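Local coordinates for L-Ribose isomerase (Acinetobacter, PDB 4Q0S), which isomerises the non-natural sugar L-ribose, probably to L-ribulose, with a cupin barrel that binds a cobalt(II) ion in this crystal, at residues M155-E163 / S174-V182. Sequence-based numbering, arbitrary orientation.
Sequences MPVGSPWPE and SYEKLTSYV. With RB0 (D-ribitol), chain D.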
loop_
_atom_site.group_PDB
_atom_site.type_symbol
_atom_site.label_atom_id
_atom_site.label_comp_id
_atom_site.label_asym_id
_atom_site.label_seq_id
_atom_site.Cartn_x
_atom_site.Cartn_y
_atom_site.Cartn_z
ATOM N N MET A 155 0.372 3.068 -32.853
ATOM C CA MET A 155 -0.141 3.772 -31.683
ATOM C C MET A 155 -1.579 4.213 -31.908
ATOM O O MET A 155 -1.953 4.607 -33.016
ATOM C CB MET A 155 0.707 5.018 -31.379
ATOM C CG MET A 155 2.086 4.739 -30.807
ATOM S SD MET A 155 2.021 4.080 -29.119
ATOM C CE MET A 155 1.232 5.425 -28.272
ATOM N N PRO A 156 -2.409 4.151 -30.857
ATOM C CA PRO A 156 -3.814 4.566 -30.974
ATOM C C PRO A 156 -3.890 6.079 -31.168
ATOM O O PRO A 156 -3.031 6.821 -30.689
ATOM C CB PRO A 156 -4.420 4.116 -29.643
ATOM C CG PRO A 156 -3.246 4.206 -28.693
ATOM C CD PRO A 156 -2.124 3.616 -29.514
ATOM N N VAL A 157 -4.914 6.532 -31.882
ATOM C CA VAL A 157 -5.093 7.955 -32.148
ATOM C C VAL A 157 -5.351 8.780 -30.887
ATOM O O VAL A 157 -4.946 9.940 -30.801
ATOM C CB VAL A 157 -6.235 8.169 -33.160
ATOM C CG1 VAL A 157 -6.588 9.634 -33.268
ATOM C CG2 VAL A 157 -5.799 7.642 -34.514
ATOM N N GLY A 158 -6.014 8.184 -29.906
ATOM C CA GLY A 158 -6.274 8.913 -28.678
ATOM C C GLY A 158 -7.299 10.015 -28.851
ATOM O O GLY A 158 -8.116 9.973 -29.764
ATOM N N SER A 159 -7.252 11.009 -27.974
ATOM C CA SER A 159 -8.192 12.118 -28.027
ATOM C C SER A 159 -7.478 13.455 -28.186
ATOM O O SER A 159 -6.256 13.547 -28.052
ATOM C CB SER A 159 -9.015 12.167 -26.737
ATOM O OG SER A 159 -9.561 10.902 -26.424
ATOM N N PRO A 160 -8.237 14.511 -28.502
ATOM C CA PRO A 160 -7.582 15.809 -28.641
ATOM C C PRO A 160 -7.237 16.282 -27.235
ATOM O O PRO A 160 -7.717 15.719 -26.245
ATOM C CB PRO A 160 -8.660 16.675 -29.285
ATOM C CG PRO A 160 -9.932 16.068 -28.774
ATOM C CD PRO A 160 -9.657 14.588 -28.896
ATOM N N TRP A 161 -6.406 17.309 -27.148
ATOM C CA TRP A 161 -6.022 17.853 -25.862
ATOM C C TRP A 161 -7.220 18.498 -25.192
ATOM O O TRP A 161 -8.105 19.032 -25.862
ATOM C CB TRP A 161 -4.982 18.948 -26.036
ATOM C CG TRP A 161 -3.591 18.520 -26.290
ATOM C CD1 TRP A 161 -3.172 17.462 -27.040
ATOM C CD2 TRP A 161 -2.413 19.220 -25.885
ATOM N NE1 TRP A 161 -1.799 17.464 -27.133
ATOM C CE2 TRP A 161 -1.309 18.534 -26.431
ATOM C CE3 TRP A 161 -2.185 20.367 -25.112
ATOM C CZ2 TRP A 161 0.005 18.955 -26.232
ATOM C CZ3 TRP A 161 -0.880 20.788 -24.914
ATOM C CH2 TRP A 161 0.200 20.082 -25.472
ATOM N N PRO A 162 -7.280 18.434 -23.858
ATOM C CA PRO A 162 -8.413 19.081 -23.200
ATOM C C PRO A 162 -8.008 20.556 -23.259
ATOM O O PRO A 162 -6.862 20.863 -23.601
ATOM C CB PRO A 162 -8.361 18.516 -21.783
ATOM C CG PRO A 162 -6.887 18.298 -21.566
ATOM C CD PRO A 162 -6.459 17.686 -22.893
ATOM N N GLU A 163 -8.916 21.468 -22.947
ATOM C CA GLU A 163 -8.560 22.879 -22.990
ATOM C C GLU A 163 -7.843 23.367 -21.734
ATOM O O GLU A 163 -7.974 22.779 -20.663
ATOM C CB GLU A 163 -9.809 23.730 -23.197
ATOM C CG GLU A 163 -10.483 23.533 -24.536
ATOM C CD GLU A 163 -11.634 24.491 -24.722
ATOM O OE1 GLU A 163 -12.564 24.466 -23.884
ATOM O OE2 GLU A 163 -11.605 25.269 -25.700
ATOM N N SER A 174 7.377 23.265 -28.614
ATOM C CA SER A 174 7.937 21.919 -28.609
ATOM C C SER A 174 6.834 20.864 -28.511
ATOM O O SER A 174 7.056 19.692 -28.817
ATOM C CB SER A 174 8.923 21.750 -27.446
ATOM O OG SER A 174 8.261 21.798 -26.194
ATOM N N TYR A 175 5.642 21.292 -28.103
ATOM C CA TYR A 175 4.505 20.387 -27.943
ATOM C C TYR A 175 3.570 20.309 -29.154
ATOM O O TYR A 175 2.704 19.435 -29.215
ATOM C CB TYR A 175 3.684 20.795 -26.715
ATOM C CG TYR A 175 4.407 20.638 -25.393
ATOM C CD1 TYR A 175 5.396 21.540 -25.001
ATOM C CD2 TYR A 175 4.106 19.573 -24.539
ATOM C CE1 TYR A 175 6.069 21.386 -23.791
ATOM C CE2 TYR A 175 4.774 19.407 -23.327
ATOM C CZ TYR A 175 5.754 20.315 -22.958
ATOM O OH TYR A 175 6.425 20.144 -21.764
ATOM N N GLU A 176 3.758 21.222 -30.105
ATOM C CA GLU A 176 2.940 21.310 -31.314
ATOM C C GLU A 176 2.530 19.996 -31.967
ATOM O O GLU A 176 1.351 19.768 -32.220
ATOM C CB GLU A 176 3.652 22.166 -32.363
ATOM C CG GLU A 176 3.431 23.659 -32.228
ATOM C CD GLU A 176 1.972 24.041 -32.370
ATOM O OE1 GLU A 176 1.262 24.076 -31.343
ATOM O OE2 GLU A 176 1.533 24.293 -33.513
ATOM N N LYS A 177 3.504 19.138 -32.245
ATOM C CA LYS A 177 3.242 17.859 -32.902
ATOM C C LYS A 177 2.652 16.753 -32.028
ATOM O O LYS A 177 2.233 15.711 -32.544
ATOM C CB LYS A 177 4.529 17.338 -33.553
ATOM C CG LYS A 177 4.955 18.080 -34.808
ATOM C CD LYS A 177 6.254 17.502 -35.347
ATOM C CE LYS A 177 6.493 17.885 -36.800
ATOM N NZ LYS A 177 6.618 19.350 -37.007
ATOM N N LEU A 178 2.629 16.956 -30.715
ATOM C CA LEU A 178 2.085 15.943 -29.811
ATOM C C LEU A 178 0.602 16.216 -29.617
ATOM O O LEU A 178 0.144 16.515 -28.511
ATOM C CB LEU A 178 2.823 15.980 -28.465
ATOM C CG LEU A 178 4.289 15.534 -28.528
ATOM C CD1 LEU A 178 5.097 16.489 -29.407
ATOM C CD2 LEU A 178 4.869 15.486 -27.114
ATOM N N THR A 179 -0.142 16.074 -30.710
ATOM C CA THR A 179 -1.573 16.346 -30.743
ATOM C C THR A 179 -2.487 15.306 -30.094
ATOM O O THR A 179 -3.601 15.638 -29.685
ATOM C CB THR A 179 -2.017 16.577 -32.202
ATOM O OG1 THR A 179 -1.800 15.383 -32.962
ATOM C CG2 THR A 179 -1.189 17.691 -32.823
ATOM N N SER A 180 -2.035 14.058 -30.007
ATOM C CA SER A 180 -2.846 13.021 -29.377
ATOM C C SER A 180 -2.711 13.131 -27.864
ATOM O O SER A 180 -1.646 13.467 -27.346
ATOM C CB SER A 180 -2.417 11.629 -29.846
ATOM O OG SER A 180 -2.923 11.359 -31.144
ATOM N N TYR A 181 -3.794 12.838 -27.158
ATOM C CA TYR A 181 -3.810 12.957 -25.706
ATOM C C TYR A 181 -4.576 11.828 -25.041
ATOM O O TYR A 181 -5.546 11.307 -25.590
ATOM C CB TYR A 181 -4.447 14.296 -25.327
ATOM C CG TYR A 181 -4.919 14.412 -23.894
ATOM C CD1 TYR A 181 -4.095 14.950 -22.903
ATOM C CD2 TYR A 181 -6.208 14.014 -23.533
ATOM C CE1 TYR A 181 -4.549 15.099 -21.588
ATOM C CE2 TYR A 181 -6.668 14.154 -22.226
ATOM C CZ TYR A 181 -5.839 14.698 -21.261
ATOM O OH TYR A 181 -6.307 14.858 -19.977
ATOM N N VAL A 182 -4.136 11.461 -23.845
ATOM C CA VAL A 182 -4.791 10.421 -23.074
ATOM C C VAL A 182 -4.481 10.672 -21.604
ATOM O O VAL A 182 -3.381 11.105 -21.257
ATOM C CB VAL A 182 -4.302 9.000 -23.491
ATOM C CG1 VAL A 182 -2.827 8.819 -23.165
ATOM C CG2 VAL A 182 -5.133 7.951 -22.801
HETATM C C1 RB0 D . -4.104 -0.860 -24.761
HETATM O O1 RB0 D . -4.677 -1.766 -23.838
HETATM C C2 RB0 D . -3.727 0.415 -24.031
HETATM O O2 RB0 D . -4.874 0.920 -23.362
HETATM C C3 RB0 D . -3.204 1.465 -25.014
HETATM O O3 RB0 D . -4.209 1.792 -25.961
HETATM C C4 RB0 D . -1.934 1.026 -25.745
HETATM O O4 RB0 D . -1.012 0.472 -24.818
HETATM C C5 RB0 D . -1.315 2.232 -26.442
HETATM O O5 RB0 D . -0.091 1.870 -27.050
HETATM O O HOH W 1 -6.930 9.039 -25.212
HETATM O O HOH W 2 -5.365 17.916 -29.638
#
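Pro-162 lies over one face of the Tyr-181 ring, its CD 3.3 Å from the ring centroid and only 7° off the normal, a CH-pi contact in which the proline and the tyrosine cross at about a right angle. The first torsion of Tyr-181 sets this up: CG is anti to the backbone N (chi1 162°), which lays the ring beneath the proline while its OH goes on to Glu-134. The indole of Trp-161 is used at its edge instead. There NE1 donates to Leu-178 O at 2.6 Å, the oxygen close to the ring plane and the N-H in the plane of the carbonyl, although the bond is bent (146°). Further round the same edge, CH2 packs on Tyr-175 CB at 3.8 Å. The Phe-136 ring of strand 132-137 also meets the indole. The pyrrole end sits by Tyr-181 CB, so the tryptophan spans from the tyrosine to the type I turn 175-178.

A water accepts from Trp-161 N and donates to Thr-179 O. Alongside, Ser-159 and Tyr-181 form a single antiparallel hydrogen-bonded bridge: Ser-159 N to Tyr-181 O is 2.9 Å, and the return bond from Tyr-181 N is weak. Just before the bridge, Ser-180 OG donates to Val-157 O.

Pro-156 and Met-155, just before, border a second D-ribitol, with Pro-156 CD 3.5 Å from its C5, in a pocket that also includes Phe-191 and Val-192 and is separate from the metal site. The long connection from strand 132-137 returns over the start of strand 180-185, held there by the single bridge together with the indole N-H bond and the serine hydroxyl; that strand is an outermost one, within this chain, of one of the two sheets of the cupin barrel.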